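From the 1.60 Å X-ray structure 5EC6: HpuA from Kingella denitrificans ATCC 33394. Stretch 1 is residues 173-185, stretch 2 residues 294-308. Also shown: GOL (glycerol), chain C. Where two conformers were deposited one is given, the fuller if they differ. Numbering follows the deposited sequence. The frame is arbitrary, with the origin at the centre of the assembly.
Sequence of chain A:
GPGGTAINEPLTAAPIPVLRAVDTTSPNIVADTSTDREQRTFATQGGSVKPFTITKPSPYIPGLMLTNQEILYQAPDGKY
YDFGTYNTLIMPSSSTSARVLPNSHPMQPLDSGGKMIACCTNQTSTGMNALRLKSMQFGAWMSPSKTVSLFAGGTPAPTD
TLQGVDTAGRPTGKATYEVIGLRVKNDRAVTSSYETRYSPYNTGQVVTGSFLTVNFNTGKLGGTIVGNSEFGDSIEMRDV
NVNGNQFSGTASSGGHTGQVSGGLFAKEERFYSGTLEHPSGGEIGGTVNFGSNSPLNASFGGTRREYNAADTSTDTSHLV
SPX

Stretch 1, residues 173-185: GKATYEVIGLRVK
Stretch 2 (294-308) SPLNASFGGTRREYN

Residues 174-185 and 298-308 form neighbouring antiparallel strands, their axes 4.3 Å apart at closest and their directions 143° apart, so the pair is visibly twisted. Lys174 faces Asn308, Thr176 faces Glu306, Glu178 faces Thr303, Ile180 faces Gly301 and Leu182 faces Ser299 as hydrogen-bonded pairs. Most bonds are near 3 Å, for example Glu178 N to Thr303 O at 2.8 Å and Thr303 N to Glu178 O at 3.0 Å. The register slips by one after Thr176, where a bulge lets Thr176 O accept both Arg305 N (2.8 Å) and, weakly, Glu306 N (3.3 Å). Arg305 is the extra residue, at phi/psi -85/-34°, while Arg304 and Glu306 remain extended.

Glycine suits Gly302, at phi/psi 180/-173°: a CB there would lie 2.2 Å from Glu178 O and 2.6 Å from Val179 CA, both clashes. Val179 CA and Gly302 CA lie 4.0 Å apart, much as in the other non-hydrogen-bonded pairs; what excludes a side chain at Gly302 is the direction its CB would take. Gly173, at 84/-154°, likewise has no room for a CB.

On the face carrying Ala175, Tyr177, Arg304 and Tyr307, small and long side chains fit together. Ala175 ends at its CB, which packs 3.9 Å from Tyr307 CB and 4.1 Å from Arg304 CD; Tyr307 is p (chi2 -86°), and the end of its side chain leads away. Tyr177 is m with chi2 81°, and Arg304 CG lies over one face of its ring. Arg304 takes t, t, p with chi4 -163°; its aliphatic part packs on the tyrosine, Tyr177 CE2 lying 3.7 Å from Arg304 CB, while its polar end reaches a water that accepts from Arg304 NH1 (2.9 Å) and donates to Tyr177 OH (2.9 Å).

On the face carrying Glu178, Leu182 and Ser299, Glu178 (t, t, chi3 -31°) is approached by Arg305 (t, t, t, chi4 -78°), whose CA-to-CB bond points toward the other strand. Glu178 OE1 lies near the guanidinium plane, at its edge, but 3.8 Å from Arg305 NE, a long salt bridge. Farther along, Leu182 (t, p) brings CD2 to 3.7 Å from OG of Ser299, a p rotamer.

Beyond the last bridge, the type I turn Ser294-Asn297 is held by Asn297 N to Ser294 O (3.2 Å) and Leu296 N to Ser294 OG (3.1 Å), with Ser294 t. Arg183 (m, t, t, chi4 145°) starts sideways, but its end comes nearer: NE donates to Leu296 O at 2.7 Å, and NH2 adds a weak bond to Leu296 O at 3.4 Å. Leu296 (m, t) sets CD2 over one face of the guanidinium, where glycerol O1 also lies. A long arginine thus ties the turn to the strand.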

# COMPACT_ATOMS: atom_id res chain seq x y z
N GLY A 173 -3.35 -10.98 -20.07
CA GLY A 173 -3.43 -9.57 -20.38
C GLY A 173 -2.51 -8.72 -19.52
O GLY A 173 -1.50 -9.17 -19.08
N LYS A 174 -2.90 -7.46 -19.37
CA LYS A 174 -2.04 -6.47 -18.74
C LYS A 174 -2.88 -5.60 -17.81
O LYS A 174 -4.07 -5.41 -18.02
CB LYS A 174 -1.29 -5.62 -19.77
CG LYS A 174 -0.12 -6.35 -20.41
CD LYS A 174 0.57 -5.56 -21.52
CE LYS A 174 1.33 -4.35 -20.98
NZ LYS A 174 2.13 -3.63 -22.02
N ALA A 175 -2.22 -5.05 -16.80
CA ALA A 175 -2.83 -4.03 -15.94
C ALA A 175 -1.79 -3.01 -15.53
O ALA A 175 -0.63 -3.35 -15.33
CB ALA A 175 -3.34 -4.68 -14.68
N THR A 176 -2.23 -1.76 -15.43
CA THR A 176 -1.39 -0.65 -15.03
C THR A 176 -1.92 -0.03 -13.74
O THR A 176 -3.11 0.25 -13.59
CB THR A 176 -1.36 0.38 -16.18
OG1 THR A 176 -0.74 -0.24 -17.32
CG2 THR A 176 -0.59 1.59 -15.84
N TYR A 177 -0.98 0.22 -12.84
CA TYR A 177 -1.24 0.70 -11.48
C TYR A 177 -0.57 2.07 -11.29
O TYR A 177 0.51 2.33 -11.82
CB TYR A 177 -0.70 -0.30 -10.44
CG TYR A 177 -1.35 -1.66 -10.49
CD1 TYR A 177 -0.93 -2.62 -11.44
CD2 TYR A 177 -2.36 -2.01 -9.62
CE1 TYR A 177 -1.55 -3.84 -11.54
CE2 TYR A 177 -2.97 -3.23 -9.67
CZ TYR A 177 -2.59 -4.16 -10.64
OH TYR A 177 -3.18 -5.40 -10.71
N GLU A 178 -1.25 2.91 -10.53
CA GLU A 178 -0.81 4.27 -10.21
C GLU A 178 -0.41 4.17 -8.75
O GLU A 178 -1.27 3.89 -7.92
CB GLU A 178 -1.99 5.23 -10.43
CG GLU A 178 -1.66 6.71 -10.24
CD GLU A 178 -2.70 7.61 -10.90
OE1 GLU A 178 -3.31 7.22 -11.95
OE2 GLU A 178 -2.95 8.73 -10.35
N VAL A 179 0.86 4.44 -8.45
CA VAL A 179 1.42 4.06 -7.15
C VAL A 179 2.16 5.25 -6.49
O VAL A 179 2.60 6.20 -7.18
CB VAL A 179 2.36 2.82 -7.19
CG1 VAL A 179 1.68 1.65 -7.88
CG2 VAL A 179 3.69 3.09 -7.85
N ILE A 180 2.40 5.09 -5.22
CA ILE A 180 3.28 5.99 -4.47
C ILE A 180 4.32 5.16 -3.73
O ILE A 180 4.01 4.11 -3.17
CB ILE A 180 2.46 6.80 -3.45
CG1 ILE A 180 1.43 7.71 -4.16
CG2 ILE A 180 3.38 7.64 -2.56
CD1 ILE A 180 0.30 8.08 -3.25
N GLY A 181 5.56 5.65 -3.77
CA GLY A 181 6.67 5.10 -3.00
C GLY A 181 6.98 5.95 -1.78
O GLY A 181 6.76 7.18 -1.81
N LEU A 182 7.42 5.26 -0.75
CA LEU A 182 7.71 5.87 0.55
C LEU A 182 9.08 5.39 1.03
O LEU A 182 9.38 4.20 1.05
CB LEU A 182 6.64 5.48 1.57
CG LEU A 182 7.00 5.76 3.04
CD1 LEU A 182 6.76 7.24 3.20
CD2 LEU A 182 6.14 4.96 4.02
N ARG A 183 9.90 6.37 1.46
CA ARG A 183 11.12 6.08 2.16
C ARG A 183 11.11 6.90 3.49
O ARG A 183 10.23 7.74 3.72
CB ARG A 183 12.35 6.46 1.32
CG ARG A 183 12.57 5.63 -0.01
CD ARG A 183 13.77 6.17 -0.76
NE ARG A 183 14.45 5.23 -1.66
CZ ARG A 183 15.02 5.55 -2.81
NH1 ARG A 183 14.95 6.82 -3.34
NH2 ARG A 183 15.55 4.58 -3.54
N VAL A 184 12.06 6.60 4.37
CA VAL A 184 12.28 7.41 5.58
C VAL A 184 13.67 8.01 5.49
O VAL A 184 14.66 7.29 5.32
CB VAL A 184 12.12 6.59 6.86
CG1 VAL A 184 12.42 7.52 8.05
CG2 VAL A 184 10.73 6.03 6.98
N LYS A 185 13.73 9.33 5.52
CA LYS A 185 15.01 10.05 5.53
C LYS A 185 15.00 11.02 6.69
O LYS A 185 14.10 11.86 6.78
CB LYS A 185 15.18 10.85 4.26
CG LYS A 185 16.31 11.90 4.37
CD LYS A 185 16.69 12.48 3.02
CE LYS A 185 15.62 13.43 2.50
NZ LYS A 185 16.01 13.83 1.14
N SER A 294 19.32 0.04 5.14
CA SER A 294 19.59 1.04 4.12
C SER A 294 18.57 2.14 4.10
O SER A 294 17.35 1.85 4.10
CB SER A 294 19.67 0.43 2.73
OG SER A 294 19.75 1.43 1.73
N PRO A 295 18.99 3.40 4.04
CA PRO A 295 18.02 4.48 3.92
C PRO A 295 17.34 4.55 2.55
O PRO A 295 16.40 5.32 2.41
CB PRO A 295 18.88 5.75 4.15
CG PRO A 295 20.23 5.32 3.66
CD PRO A 295 20.38 3.90 4.14
N LEU A 296 17.78 3.76 1.56
CA LEU A 296 17.17 3.68 0.25
C LEU A 296 15.92 2.81 0.29
O LEU A 296 15.14 2.83 -0.67
CB LEU A 296 18.13 3.14 -0.80
CG LEU A 296 19.41 3.95 -0.98
CD1 LEU A 296 20.28 3.24 -2.00
CD2 LEU A 296 19.10 5.37 -1.43
N ASN A 297 15.74 2.04 1.36
CA ASN A 297 14.64 1.05 1.36
C ASN A 297 13.30 1.75 1.33
O ASN A 297 13.08 2.83 1.89
CB ASN A 297 14.71 0.13 2.58
CG ASN A 297 15.95 -0.77 2.55
OD1 ASN A 297 16.69 -0.76 1.57
ND2 ASN A 297 16.11 -1.60 3.56
N ALA A 298 12.37 1.11 0.62
CA ALA A 298 11.06 1.74 0.29
C ALA A 298 9.93 0.75 0.49
O ALA A 298 10.11 -0.46 0.29
CB ALA A 298 11.03 2.22 -1.14
N SER A 299 8.77 1.27 0.83
CA SER A 299 7.51 0.58 0.55
C SER A 299 6.72 1.33 -0.50
O SER A 299 6.99 2.47 -0.82
CB SER A 299 6.69 0.40 1.84
OG SER A 299 6.39 1.66 2.43
N PHE A 300 5.73 0.66 -1.09
CA PHE A 300 4.91 1.30 -2.10
C PHE A 300 3.52 0.67 -2.11
O PHE A 300 3.34 -0.48 -1.67
CB PHE A 300 5.54 1.27 -3.50
CG PHE A 300 5.74 -0.12 -4.06
CD1 PHE A 300 6.92 -0.82 -3.84
CD2 PHE A 300 4.78 -0.69 -4.88
CE1 PHE A 300 7.09 -2.09 -4.34
CE2 PHE A 300 4.95 -1.98 -5.38
CZ PHE A 300 6.10 -2.65 -5.12
N GLY A 301 2.55 1.44 -2.60
CA GLY A 301 1.21 0.95 -2.78
C GLY A 301 0.48 1.78 -3.80
O GLY A 301 0.85 2.95 -4.09
N GLY A 302 -0.57 1.20 -4.37
CA GLY A 302 -1.37 1.95 -5.30
C GLY A 302 -2.54 1.17 -5.87
O GLY A 302 -2.83 0.07 -5.41
N THR A 303 -3.19 1.80 -6.84
CA THR A 303 -4.47 1.35 -7.35
C THR A 303 -4.37 1.06 -8.84
O THR A 303 -3.61 1.69 -9.58
CB THR A 303 -5.58 2.43 -7.09
OG1 THR A 303 -5.22 3.68 -7.69
CG2 THR A 303 -5.82 2.57 -5.60
N ARG A 304 -5.21 0.15 -9.29
CA ARG A 304 -5.30 -0.25 -10.70
C ARG A 304 -6.00 0.85 -11.50
O ARG A 304 -7.19 1.10 -11.30
CB ARG A 304 -6.07 -1.56 -10.82
CG ARG A 304 -6.04 -2.19 -12.20
CD ARG A 304 -6.43 -3.65 -12.17
NE ARG A 304 -7.79 -3.77 -11.63
CZ ARG A 304 -8.30 -4.90 -11.17
NH1 ARG A 304 -7.63 -6.00 -11.24
NH2 ARG A 304 -9.55 -4.89 -10.71
N ARG A 305 -5.30 1.47 -12.42
CA ARG A 305 -5.85 2.54 -13.24
C ARG A 305 -6.59 1.96 -14.44
O ARG A 305 -7.59 2.51 -14.90
CB ARG A 305 -4.71 3.48 -13.66
CG ARG A 305 -5.13 4.70 -14.45
CD ARG A 305 -3.94 5.51 -14.95
NE ARG A 305 -4.41 6.77 -15.55
CZ ARG A 305 -4.93 6.88 -16.78
NH1 ARG A 305 -5.02 5.83 -17.58
NH2 ARG A 305 -5.38 8.06 -17.20
N GLU A 306 -6.09 0.85 -14.97
CA GLU A 306 -6.61 0.30 -16.22
C GLU A 306 -6.21 -1.15 -16.27
O GLU A 306 -5.11 -1.54 -15.82
CB GLU A 306 -6.05 1.05 -17.41
CG GLU A 306 -6.64 0.60 -18.72
CD GLU A 306 -6.21 1.44 -19.92
OE1 GLU A 306 -5.53 2.49 -19.77
OE2 GLU A 306 -6.59 1.03 -21.06
N TYR A 307 -7.07 -1.95 -16.88
CA TYR A 307 -6.68 -3.33 -17.17
C TYR A 307 -7.37 -3.83 -18.40
O TYR A 307 -8.43 -3.31 -18.81
CB TYR A 307 -6.96 -4.27 -15.98
CG TYR A 307 -8.42 -4.49 -15.69
CD1 TYR A 307 -9.14 -3.60 -14.87
CD2 TYR A 307 -9.10 -5.55 -16.26
CE1 TYR A 307 -10.51 -3.79 -14.64
CE2 TYR A 307 -10.44 -5.74 -16.02
CZ TYR A 307 -11.14 -4.88 -15.22
OH TYR A 307 -12.49 -5.09 -14.98
N ASN A 308 -6.73 -4.80 -19.06
CA ASN A 308 -7.29 -5.43 -20.25
C ASN A 308 -6.84 -6.88 -20.27
O ASN A 308 -5.69 -7.19 -20.56
CB ASN A 308 -6.80 -4.72 -21.51
CG ASN A 308 -7.40 -5.32 -22.77
OD1 ASN A 308 -8.24 -6.20 -22.70
ND2 ASN A 308 -6.95 -4.84 -23.90
C1 GOL C . 16.23 8.40 -0.55
O1 GOL C . 17.10 7.28 -0.54
C2 GOL C . 16.17 9.09 0.81
O2 GOL C . 15.51 10.33 0.64
C3 GOL C . 15.39 8.25 1.81
O3 GOL C . 16.07 8.09 3.05
O HOH W 1 -5.07 -6.78 -12.42
O HOH W 2 14.03 4.55 3.67